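Local coordinates for acyl-CoA thioesterase YbgC (Helicobacter pylori, PDB 2PZH) that hydrolyses the thioester bond of acyl-CoAs, preferring long-chain fatty acyl-CoAs and benzoyl-CoA, with low activity on butyryl- and octanoyl-CoA, and may take part in phospholipid metabolism, at the interface of chains A and B and the interface of chains A and C. Residues are numbered along the deposited sequence; one frame, centred on the assembly and turned at random. Chains: chain A/B/C, Hypothetical protein HP_0496.

Contact 1: the interface of chains A and B. Residues chain A 43, 48, 116; chain B 15.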
# COMPACT_ATOMS: atom_id res chain seq x y z
N GLU A 43 -17.45 4.25 12.96
CA GLU A 43 -18.01 2.94 13.31
C GLU A 43 -18.49 3.05 14.74
O GLU A 43 -18.07 3.97 15.47
CB GLU A 43 -16.93 1.86 13.19
CG GLU A 43 -15.61 2.22 13.85
CD GLU A 43 -14.58 1.10 13.82
OE1 GLU A 43 -14.68 0.17 14.66
OE2 GLU A 43 -13.65 1.16 12.98
N VAL A 48 -21.02 -0.88 11.32
CA VAL A 48 -19.90 -0.39 10.54
C VAL A 48 -20.39 -0.03 9.13
O VAL A 48 -21.39 -0.58 8.65
CB VAL A 48 -18.75 -1.43 10.53
CG1 VAL A 48 -18.91 -2.43 9.38
CG2 VAL A 48 -17.39 -0.76 10.52
N ARG A 116 -21.79 -6.03 12.48
CA ARG A 116 -20.49 -6.65 12.22
C ARG A 116 -20.58 -8.17 11.98
O ARG A 116 -20.11 -8.67 10.96
CB ARG A 116 -19.51 -6.36 13.36
CG ARG A 116 -18.91 -4.97 13.34
CD ARG A 116 -17.81 -4.85 14.37
NE ARG A 116 -17.33 -3.48 14.51
CZ ARG A 116 -17.94 -2.54 15.23
NH1 ARG A 116 -17.44 -1.32 15.30
NH2 ARG A 116 -19.06 -2.83 15.88
N GLU B 15 -11.00 -4.09 10.51
CA GLU B 15 -12.22 -4.87 10.54
C GLU B 15 -12.02 -6.37 10.25
O GLU B 15 -12.98 -7.14 10.30
CB GLU B 15 -13.25 -4.27 9.58
CG GLU B 15 -14.62 -4.22 10.19
CD GLU B 15 -14.60 -3.52 11.53
OE1 GLU B 15 -14.17 -2.34 11.58
OE2 GLU B 15 -15.01 -4.15 12.53
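A:Val48 and A:Glu43, both in extended strand conformation, and A:Arg116, a loop residue with helix-like backbone torsions, present their side chains to B:Glu15, which sits in a loop of the partner. B:Glu15 is the reaching residue: its chain bends at chi2 and carries the carboxylate in among the three chain A side chains. OE2 of that carboxylate takes the hydrogen bond and salt bridge from the guanidinium NE of A:Arg116, 3.1 Å away. The acceptor lies in the guanidinium plane, at its edge, yet the donor stands above the carboxylate plane, and the angle at the hydrogen is 138°, a bent bond. The two chains cross at about a right angle, and A:Arg116 CD also touches B:Glu15 OE2, at 3.4 Å. Over the same face of the carboxylate, the methyl CG2 of A:Val48 lies 3.7 Å from B:Glu15 OE1, so an apolar group flanks one oxygen while a cationic one holds the other. A second acid completes the group within chain A: A:Arg116 NH1 donates to A:Glu43 OE1 at 3.2 Å, again from above the carboxylate plane. A:Arg116 runs extended from CG to NE, and the turn at chi4 (81°) swings the guanidinium so that the N-H of NE faces B:Glu15 and NH1 faces A:Glu43. The arginine thus bridges two carboxylates whose planes are 63° apart; A:Glu43 OE2 and B:Glu15 OE1 come within 3.8 Å, a like-charge approach that the shared guanidinium would be expected to offset. A:Glu43 in turn would help fix the rotation of the guanidinium from the second shell. Of these residues B:Glu15 loses the most surface, 71 Å². The site joins short strand 43-44, the start of strand 47-58 and the loop after strand 102-114 to the chain B loop just after the predicted active-site B:Asp13, at a two-fold interface of the hot-dog-fold homotetramer.

Contact 2: the interface of chains A and C. Residues chain A 25, 28-29, 32-33, 36; chain C 8, 10.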
# COMPACT_ATOMS: atom_id res chain seq x y z
N LYS A 25 -7.83 5.51 -1.68
CA LYS A 25 -7.30 5.80 -0.34
C LYS A 25 -7.48 7.27 0.05
O LYS A 25 -7.94 7.57 1.15
CB LYS A 25 -5.83 5.40 -0.24
CG LYS A 25 -5.64 3.90 -0.41
CD LYS A 25 -4.18 3.52 -0.26
CE LYS A 25 -4.04 1.99 -0.22
NZ LYS A 25 -2.74 1.55 0.34
N GLU A 28 -11.03 7.86 0.91
CA GLU A 28 -11.32 7.23 2.19
C GLU A 28 -10.85 8.13 3.32
O GLU A 28 -11.59 8.35 4.27
CB GLU A 28 -10.64 5.87 2.30
CG GLU A 28 -11.25 4.96 3.35
CD GLU A 28 -11.10 5.47 4.76
OE1 GLU A 28 -12.15 5.55 5.44
OE2 GLU A 28 -9.96 5.76 5.20
N ARG A 29 -9.62 8.63 3.23
CA ARG A 29 -9.11 9.53 4.28
C ARG A 29 -10.09 10.69 4.50
O ARG A 29 -10.44 11.02 5.65
CB ARG A 29 -7.73 10.08 3.91
CG ARG A 29 -6.71 8.98 3.70
CD ARG A 29 -5.36 9.60 3.39
NE ARG A 29 -4.45 8.61 2.83
CZ ARG A 29 -3.30 8.93 2.27
NH1 ARG A 29 -2.93 10.20 2.20
NH2 ARG A 29 -2.51 7.98 1.77
N SER A 32 -13.21 9.56 6.44
CA SER A 32 -12.90 9.26 7.84
C SER A 32 -12.56 10.53 8.64
O SER A 32 -12.96 10.68 9.79
CB SER A 32 -11.77 8.23 7.95
OG SER A 32 -12.24 6.93 7.60
N GLU A 33 -11.84 11.45 8.02
CA GLU A 33 -11.48 12.67 8.73
C GLU A 33 -12.72 13.47 9.17
O GLU A 33 -12.69 14.13 10.20
CB GLU A 33 -10.51 13.52 7.92
CG GLU A 33 -9.85 14.66 8.71
CD GLU A 33 -8.89 14.18 9.80
OE1 GLU A 33 -8.44 13.01 9.78
OE2 GLU A 33 -8.56 15.00 10.68
N PHE A 36 -13.32 11.79 12.41
CA PHE A 36 -12.22 12.12 13.33
C PHE A 36 -12.31 13.56 13.83
O PHE A 36 -12.01 13.83 15.01
CB PHE A 36 -10.86 11.87 12.69
CG PHE A 36 -10.60 10.43 12.29
CD1 PHE A 36 -11.23 9.39 12.93
CD2 PHE A 36 -9.68 10.13 11.29
CE1 PHE A 36 -11.00 8.05 12.55
CE2 PHE A 36 -9.42 8.82 10.92
CZ PHE A 36 -10.08 7.78 11.55
N TYR C 8 -5.09 5.96 9.32
CA TYR C 8 -6.34 5.67 8.61
C TYR C 8 -6.55 4.16 8.44
O TYR C 8 -5.66 3.35 8.73
CB TYR C 8 -6.37 6.42 7.26
CG TYR C 8 -6.40 7.93 7.38
CD1 TYR C 8 -7.58 8.60 7.76
CD2 TYR C 8 -5.27 8.69 7.13
CE1 TYR C 8 -7.61 10.00 7.88
CE2 TYR C 8 -5.30 10.10 7.25
CZ TYR C 8 -6.47 10.74 7.63
OH TYR C 8 -6.51 12.12 7.75
N GLU C 10 -6.54 2.38 5.86
CA GLU C 10 -5.53 1.82 4.95
C GLU C 10 -4.24 1.40 5.69
O GLU C 10 -3.51 0.51 5.24
CB GLU C 10 -5.20 2.85 3.86
CG GLU C 10 -4.43 4.06 4.38
CD GLU C 10 -4.39 5.22 3.40
OE1 GLU C 10 -5.43 5.90 3.27
OE2 GLU C 10 -3.32 5.46 2.78
O HOH W 1 -7.76 4.66 4.34
O HOH W 2 -1.62 3.58 2.31
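C:Tyr8 lays its ring against helix 22-36 of chain A, the long helix of the hot-dog fold in this 4-hydroxybenzoyl-CoA thioesterase family member. One ring face receives the aliphatic part of A:Arg29, whose CG stands 3.8 Å from the C:Tyr8 ring centroid in a CH-pi contact, offset toward the rim. Farther along the helix, the rim carbon CE2 of A:Phe36 lies 3.7 Å from C:Tyr8 CD1, the two side chains crossing at a slant. With CG beside its backbone N and anti to the carbonyl carbon (chi1 -60°), A:Arg29 extends past the ring, its guanidinium turned 12° from the ring plane, to reach C:Glu10. There it grips the carboxylate side-on with two nitrogens. A:Arg29 NE donates to C:Glu10 OE1 at 2.9 Å, nearly straight and in the guanidinium plane, while A:Arg29 NH2 donates to C:Glu10 OE2 at 2.8 Å, somewhat tilted. Both oxygens are met on their syn sides but out of the carboxylate plane, the two flat groups being twisted 42° apart. A:Lys25 packs its CB and CD methylenes against the same carboxylate, and its NZ reaches OE2 through water 2. At the other end of the tyrosine, the phenol OH of C:Tyr8 donates to A:Glu33 OE1 at 2.9 Å, approaching from above the carboxylate plane; the A:Glu33 chain bends at chi2 to meet it. Water 1 joins A:Glu28 OE2 to the backbone N and OE1 of C:Glu10 and may ease the approach of the two acids. A:Ser32 OG, one helical turn on, donates to the syn side of A:Glu28 OE1 at 2.6 Å and steadies that carboxylate.

The centres of contact 1 and contact 2 lie about 14 Å apart. They share no residue, but both draw on chain A, which meets chain B through strands 43-44 and 47-58 and the loop after strand 102-114 in contact 1, and chain C through helix 22-36 in contact 2. Both are far from A:Asp13, about 31 and 20 Å, yet the partner residues, 8 to 15, flank their own predicted active-site Asp13. The partner's active-site segment thus docks on chain A, and assembly may help position it. The two different two-fold interfaces would together build the homotetramer, each contact being a part of one.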